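Local coordinates for internalin (Listeria monocytogenes serotype 4b, PDB 4FMZ), which is a leucine-rich-repeat protein of the internalin family, probably acting in bacterial adhesion to and invasion of host cells, at residues A[188-193]-A[208-213]; A[168-173]-A[193-198]. All blocks are in the same frame, centred on the assembly; numbering follows the deposited sequence.

Contact 1: residues A[188-193]-A[208-213]; sequences QIEDIS and VNQITD. With EDO (1,2-ethanediol), chain E.
Asn209 and Ile189 meet where two successive coils of the leucine-rich-repeat solenoid lie against each other, Asn209 being a rung of the asparagine ladder that runs along these coils. Asn209 OD1 takes the backbone N of Ile189 at 3.3 Å in a nearly straight bond (164° at the hydrogen), the donor tilted out of the amide plane. The same oxygen also accepts from Asn187 N, while Asn209 ND2 donates to Leu184 O and Ala206 O, so the buried amide is gripped at both ends. Next along, Gln210 N gives its hydrogen to Ile189 O at 2.8 Å. Inside, Ile189 and Ile211 lie side by side, and Ile211 CD1 lies 3.9 Å from Ile192 CG2, Ile192 and Ile211 crossing at about a right angle.

The outer side is looser and wet. One water bridges Glu190 O and Thr212 N; a second links Ile192 N to Asp213 O. Glu190 runs alongside Gln210, but its carboxylate pairs with Lys168 of the preceding coil. At the far end a 1,2-ethanediol, probably from the crystallisation liquor, spans the two glutamines: Gln188 NE2 reaches its O1 at 3.0 Å, and Gln210 NE2 its O2 at 2.9 Å.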
loop_
_atom_site.group_PDB
_atom_site.type_symbol
_atom_site.label_atom_id
_atom_site.label_comp_id
_atom_site.label_asym_id
_atom_site.label_seq_id
_atom_site.Cartn_x
_atom_site.Cartn_y
_atom_site.Cartn_z
ATOM N N GLN A 188 -7.697 11.175 -5.517
ATOM C CA GLN A 188 -8.249 12.531 -5.687
ATOM C C GLN A 188 -8.802 13.006 -4.324
ATOM O O GLN A 188 -9.847 13.657 -4.258
ATOM C CB GLN A 188 -9.350 12.530 -6.784
ATOM C CG GLN A 188 -8.916 12.009 -8.167
ATOM C CD GLN A 188 -7.842 12.850 -8.827
ATOM O OE1 GLN A 188 -7.906 14.085 -8.855
ATOM N NE2 GLN A 188 -6.834 12.194 -9.393
ATOM N N ILE A 189 -8.086 12.668 -3.232
ATOM C CA ILE A 189 -8.534 12.930 -1.869
ATOM C C ILE A 189 -8.214 14.369 -1.432
ATOM O O ILE A 189 -7.059 14.791 -1.400
ATOM C CB ILE A 189 -7.968 11.878 -0.868
ATOM C CG1 ILE A 189 -8.343 10.437 -1.286
ATOM C CG2 ILE A 189 -8.467 12.141 0.554
ATOM C CD1 ILE A 189 -7.404 9.371 -0.751
ATOM N N GLU A 190 -9.267 15.095 -1.054
ATOM C CA GLU A 190 -9.190 16.467 -0.541
ATOM C C GLU A 190 -9.304 16.490 0.981
ATOM O O GLU A 190 -8.655 17.305 1.638
ATOM C CB GLU A 190 -10.338 17.323 -1.123
ATOM C CG GLU A 190 -10.254 17.624 -2.607
ATOM C CD GLU A 190 -11.493 18.296 -3.174
ATOM O OE1 GLU A 190 -12.030 19.217 -2.516
ATOM O OE2 GLU A 190 -11.920 17.914 -4.287
ATOM N N ASP A 191 -10.159 15.592 1.522
ATOM C CA ASP A 191 -10.570 15.520 2.920
ATOM C C ASP A 191 -10.373 14.130 3.556
ATOM O O ASP A 191 -11.039 13.147 3.174
ATOM C CB ASP A 191 -12.058 15.925 2.978
ATOM C CG ASP A 191 -12.721 15.962 4.340
ATOM O OD1 ASP A 191 -12.020 15.778 5.350
ATOM O OD2 ASP A 191 -13.943 16.209 4.394
ATOM N N ILE A 192 -9.493 14.072 4.581
ATOM C CA ILE A 192 -9.233 12.825 5.317
ATOM C C ILE A 192 -9.863 12.871 6.738
ATOM O O ILE A 192 -9.627 11.956 7.531
ATOM C CB ILE A 192 -7.725 12.450 5.378
ATOM C CG1 ILE A 192 -6.833 13.618 5.897
ATOM C CG2 ILE A 192 -7.231 11.879 4.042
ATOM C CD1 ILE A 192 -5.462 13.153 6.518
ATOM N N SER A 193 -10.714 13.884 7.037
ATOM C CA SER A 193 -11.351 14.018 8.359
ATOM C C SER A 193 -12.039 12.707 8.854
ATOM O O SER A 193 -11.857 12.430 10.035
ATOM C CB SER A 193 -12.330 15.190 8.410
ATOM O OG SER A 193 -13.394 15.045 7.483
ATOM N N VAL A 208 0.597 12.485 -3.033
ATOM C CA VAL A 208 0.002 12.866 -4.321
ATOM C C VAL A 208 -1.541 12.812 -4.232
ATOM O O VAL A 208 -2.214 12.006 -4.867
ATOM C CB VAL A 208 0.592 12.077 -5.539
ATOM C CG1 VAL A 208 0.077 12.619 -6.869
ATOM C CG2 VAL A 208 2.114 12.142 -5.534
ATOM N N ASN A 209 -2.090 13.700 -3.412
ATOM C CA ASN A 209 -3.523 13.892 -3.272
ATOM C C ASN A 209 -3.741 15.409 -3.244
ATOM O O ASN A 209 -2.881 16.151 -3.743
ATOM C CB ASN A 209 -4.081 13.147 -2.033
ATOM C CG ASN A 209 -4.263 11.674 -2.278
ATOM O OD1 ASN A 209 -5.153 11.264 -3.020
ATOM N ND2 ASN A 209 -3.413 10.846 -1.690
ATOM N N GLN A 210 -4.863 15.871 -2.693
ATOM C CA GLN A 210 -5.197 17.293 -2.593
ATOM C C GLN A 210 -5.545 17.624 -1.129
ATOM O O GLN A 210 -6.419 18.452 -0.865
ATOM C CB GLN A 210 -6.383 17.618 -3.540
ATOM C CG GLN A 210 -6.073 17.476 -5.035
ATOM C CD GLN A 210 -7.329 17.296 -5.861
ATOM O OE1 GLN A 210 -8.204 18.170 -5.924
ATOM N NE2 GLN A 210 -7.449 16.153 -6.522
ATOM N N ILE A 211 -4.858 16.960 -0.180
ATOM C CA ILE A 211 -5.100 17.089 1.258
ATOM C C ILE A 211 -4.571 18.440 1.786
ATOM O O ILE A 211 -3.388 18.767 1.628
ATOM C CB ILE A 211 -4.506 15.869 2.029
ATOM C CG1 ILE A 211 -5.174 14.529 1.554
ATOM C CG2 ILE A 211 -4.687 16.027 3.551
ATOM C CD1 ILE A 211 -4.338 13.251 1.816
ATOM N N THR A 212 -5.457 19.207 2.437
ATOM C CA THR A 212 -5.106 20.516 3.007
ATOM C C THR A 212 -4.971 20.475 4.534
ATOM O O THR A 212 -4.361 21.377 5.113
ATOM C CB THR A 212 -6.169 21.585 2.629
ATOM O OG1 THR A 212 -7.459 21.155 3.068
ATOM C CG2 THR A 212 -6.216 21.873 1.141
ATOM N N ASP A 213 -5.617 19.494 5.185
ATOM C CA ASP A 213 -5.694 19.411 6.636
ATOM C C ASP A 213 -5.390 17.999 7.153
ATOM O O ASP A 213 -6.056 17.039 6.760
ATOM C CB ASP A 213 -7.108 19.855 7.067
ATOM C CG ASP A 213 -7.425 19.906 8.554
ATOM O OD1 ASP A 213 -6.507 19.686 9.371
ATOM O OD2 ASP A 213 -8.589 20.191 8.898
HETATM C C1 EDO E . -3.771 14.971 -8.445
HETATM O O1 EDO E . -4.619 14.171 -9.258
HETATM C C2 EDO E . -3.763 14.407 -7.009
HETATM O O2 EDO E . -5.087 14.419 -6.495
HETATM O O HOH W 1 -8.052 18.561 3.746
HETATM O O HOH W 2 -8.476 16.587 5.716
#

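Contact 2: residues A[168-173]-A[193-198]; sequences KDVTPI and SPLASL
Thr171 and Pro194 bring the two backbones to a CA–CA separation of 5.4 Å, widening to 7.0 Å between Ile173 and Leu195, with no hydrogen bond crossing from one segment to the other. These are equivalent turns on the convex side of adjacent leucine-rich-repeat coils, 193-197 being a 3-10 segment, and apolar side chains join them.

Leu195 carries the middle. Its side chain leans back toward 168-173, so that CD2 sits 3.8 Å from Ile173 CG2 and also touches Val170 CG2. Val170 CG2 occupies the crowded position between its own N and carbonyl carbon, and from there meets Leu195 CG at 3.9 Å, the two side chains crossing at about a right angle. Ile173 CG2, anti to the backbone N, meets both Leu195 CD2 and Leu198 CD1. Leu182 of strand 181-183 packs against Ile173, Leu195 and Leu198, tying this layer to the strand side of the coil.

Toward the surface the Pro194 ring lies across Thr171, its CB and CG against Thr171 CA. An Asx turn holds that threonine: Asp169 OD1 receives Thr171 N at 3.0 Å from above the carboxylate plane. The same oxygen also accepts from the hydroxyl OG1 at 2.6 Å, through its syn lone pair. Thr171 OG1 also lies 3.7 Å from Pro194 CG.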
loop_
_atom_site.group_PDB
_atom_site.type_symbol
_atom_site.label_atom_id
_atom_site.label_comp_id
_atom_site.label_asym_id
_atom_site.label_seq_id
_atom_site.Cartn_x
_atom_site.Cartn_y
_atom_site.Cartn_z
ATOM N N LYS A 168 -12.187 9.802 -3.992
ATOM C CA LYS A 168 -12.270 11.106 -3.344
ATOM C C LYS A 168 -12.660 10.933 -1.884
ATOM O O LYS A 168 -11.960 11.390 -0.979
ATOM C CB LYS A 168 -13.331 11.976 -4.045
ATOM C CG LYS A 168 -12.803 12.854 -5.153
ATOM C CD LYS A 168 -13.291 14.288 -4.991
ATOM C CE LYS A 168 -12.652 15.191 -6.022
ATOM N NZ LYS A 168 -11.266 15.588 -5.646
ATOM N N ASP A 169 -13.803 10.252 -1.681
ATOM C CA ASP A 169 -14.476 10.038 -0.407
ATOM C C ASP A 169 -13.917 8.820 0.337
ATOM O O ASP A 169 -14.093 7.690 -0.095
ATOM C CB ASP A 169 -15.983 9.895 -0.663
ATOM C CG ASP A 169 -16.842 9.882 0.579
ATOM O OD1 ASP A 169 -16.278 9.930 1.693
ATOM O OD2 ASP A 169 -18.077 9.803 0.439
ATOM N N VAL A 170 -13.254 9.063 1.473
ATOM C CA VAL A 170 -12.654 7.983 2.254
ATOM C C VAL A 170 -13.544 7.630 3.485
ATOM O O VAL A 170 -13.094 6.880 4.351
ATOM C CB VAL A 170 -11.168 8.273 2.640
ATOM C CG1 VAL A 170 -10.298 8.413 1.394
ATOM C CG2 VAL A 170 -11.017 9.508 3.532
ATOM N N THR A 171 -14.805 8.136 3.536
ATOM C CA THR A 171 -15.749 7.872 4.639
ATOM C C THR A 171 -15.917 6.351 4.906
ATOM O O THR A 171 -15.839 5.978 6.075
ATOM C CB THR A 171 -17.131 8.554 4.426
ATOM O OG1 THR A 171 -16.943 9.954 4.228
ATOM C CG2 THR A 171 -18.069 8.375 5.611
ATOM N N PRO A 172 -16.047 5.447 3.896
ATOM C CA PRO A 172 -16.168 4.009 4.230
ATOM C C PRO A 172 -14.967 3.444 5.001
ATOM O O PRO A 172 -15.150 2.495 5.765
ATOM C CB PRO A 172 -16.284 3.334 2.859
ATOM C CG PRO A 172 -16.805 4.407 1.960
ATOM C CD PRO A 172 -16.148 5.656 2.433
ATOM N N ILE A 173 -13.750 4.015 4.801
ATOM C CA ILE A 173 -12.512 3.544 5.453
ATOM C C ILE A 173 -12.545 3.874 6.966
ATOM O O ILE A 173 -11.875 3.192 7.747
ATOM C CB ILE A 173 -11.235 4.107 4.760
ATOM C CG1 ILE A 173 -11.205 3.710 3.266
ATOM C CG2 ILE A 173 -9.943 3.630 5.468
ATOM C CD1 ILE A 173 -10.099 4.404 2.471
ATOM N N SER A 193 -10.714 13.884 7.037
ATOM C CA SER A 193 -11.351 14.018 8.359
ATOM C C SER A 193 -12.039 12.707 8.854
ATOM O O SER A 193 -11.857 12.430 10.035
ATOM C CB SER A 193 -12.330 15.190 8.410
ATOM O OG SER A 193 -13.394 15.045 7.483
ATOM N N PRO A 194 -12.699 11.827 8.040
ATOM C CA PRO A 194 -13.250 10.581 8.612
ATOM C C PRO A 194 -12.192 9.609 9.150
ATOM O O PRO A 194 -12.524 8.744 9.954
ATOM C CB PRO A 194 -13.968 9.929 7.425
ATOM C CG PRO A 194 -14.201 11.025 6.459
ATOM C CD PRO A 194 -13.020 11.912 6.598
ATOM N N LEU A 195 -10.924 9.764 8.746
ATOM C CA LEU A 195 -9.851 8.863 9.162
ATOM C C LEU A 195 -9.412 9.067 10.629
ATOM O O LEU A 195 -8.585 8.297 11.117
ATOM C CB LEU A 195 -8.640 8.946 8.200
ATOM C CG LEU A 195 -8.921 8.592 6.715
ATOM C CD1 LEU A 195 -7.624 8.388 5.960
ATOM C CD2 LEU A 195 -9.825 7.313 6.564
ATOM N N ALA A 196 -10.039 10.023 11.350
ATOM C CA ALA A 196 -9.803 10.286 12.773
ATOM C C ALA A 196 -10.175 9.055 13.634
ATOM O O ALA A 196 -9.710 8.935 14.762
ATOM C CB ALA A 196 -10.596 11.510 13.216
ATOM N N SER A 197 -10.960 8.122 13.082
ATOM C CA SER A 197 -11.369 6.892 13.781
ATOM C C SER A 197 -10.291 5.784 13.719
ATOM O O SER A 197 -10.405 4.787 14.437
ATOM C CB SER A 197 -12.664 6.365 13.175
ATOM O OG SER A 197 -12.447 6.107 11.799
ATOM N N LEU A 198 -9.243 5.956 12.886
ATOM C CA LEU A 198 -8.200 4.934 12.697
ATOM C C LEU A 198 -7.120 5.030 13.791
ATOM O O LEU A 198 -5.948 5.284 13.510
ATOM C CB LEU A 198 -7.593 5.005 11.272
ATOM C CG LEU A 198 -8.600 4.892 10.103
ATOM C CD1 LEU A 198 -7.892 4.848 8.772
ATOM C CD2 LEU A 198 -9.536 3.651 10.242
#

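Overall arrangement
The two contacts sit side by side in the solenoid, their centres about 11 Å apart, and involve three consecutive coils. Along the chain the segments alternate: 168-173 comes after strand 159-161; both 188-193 and 193-198 come after strand 181-183; and 208-213 comes after strand 203-205. The middle coil therefore belongs to both, passing through Ser193, which they share; contact 2 joins it to the coil before and contact 1 to the coil after. The two also touch directly, through a probable hydrogen bond from Lys168 NZ to Gln188 O, while Val170 packs on Ile189. Such coil-to-coil joints, repeated, build the elongated, curved leucine-rich-repeat body.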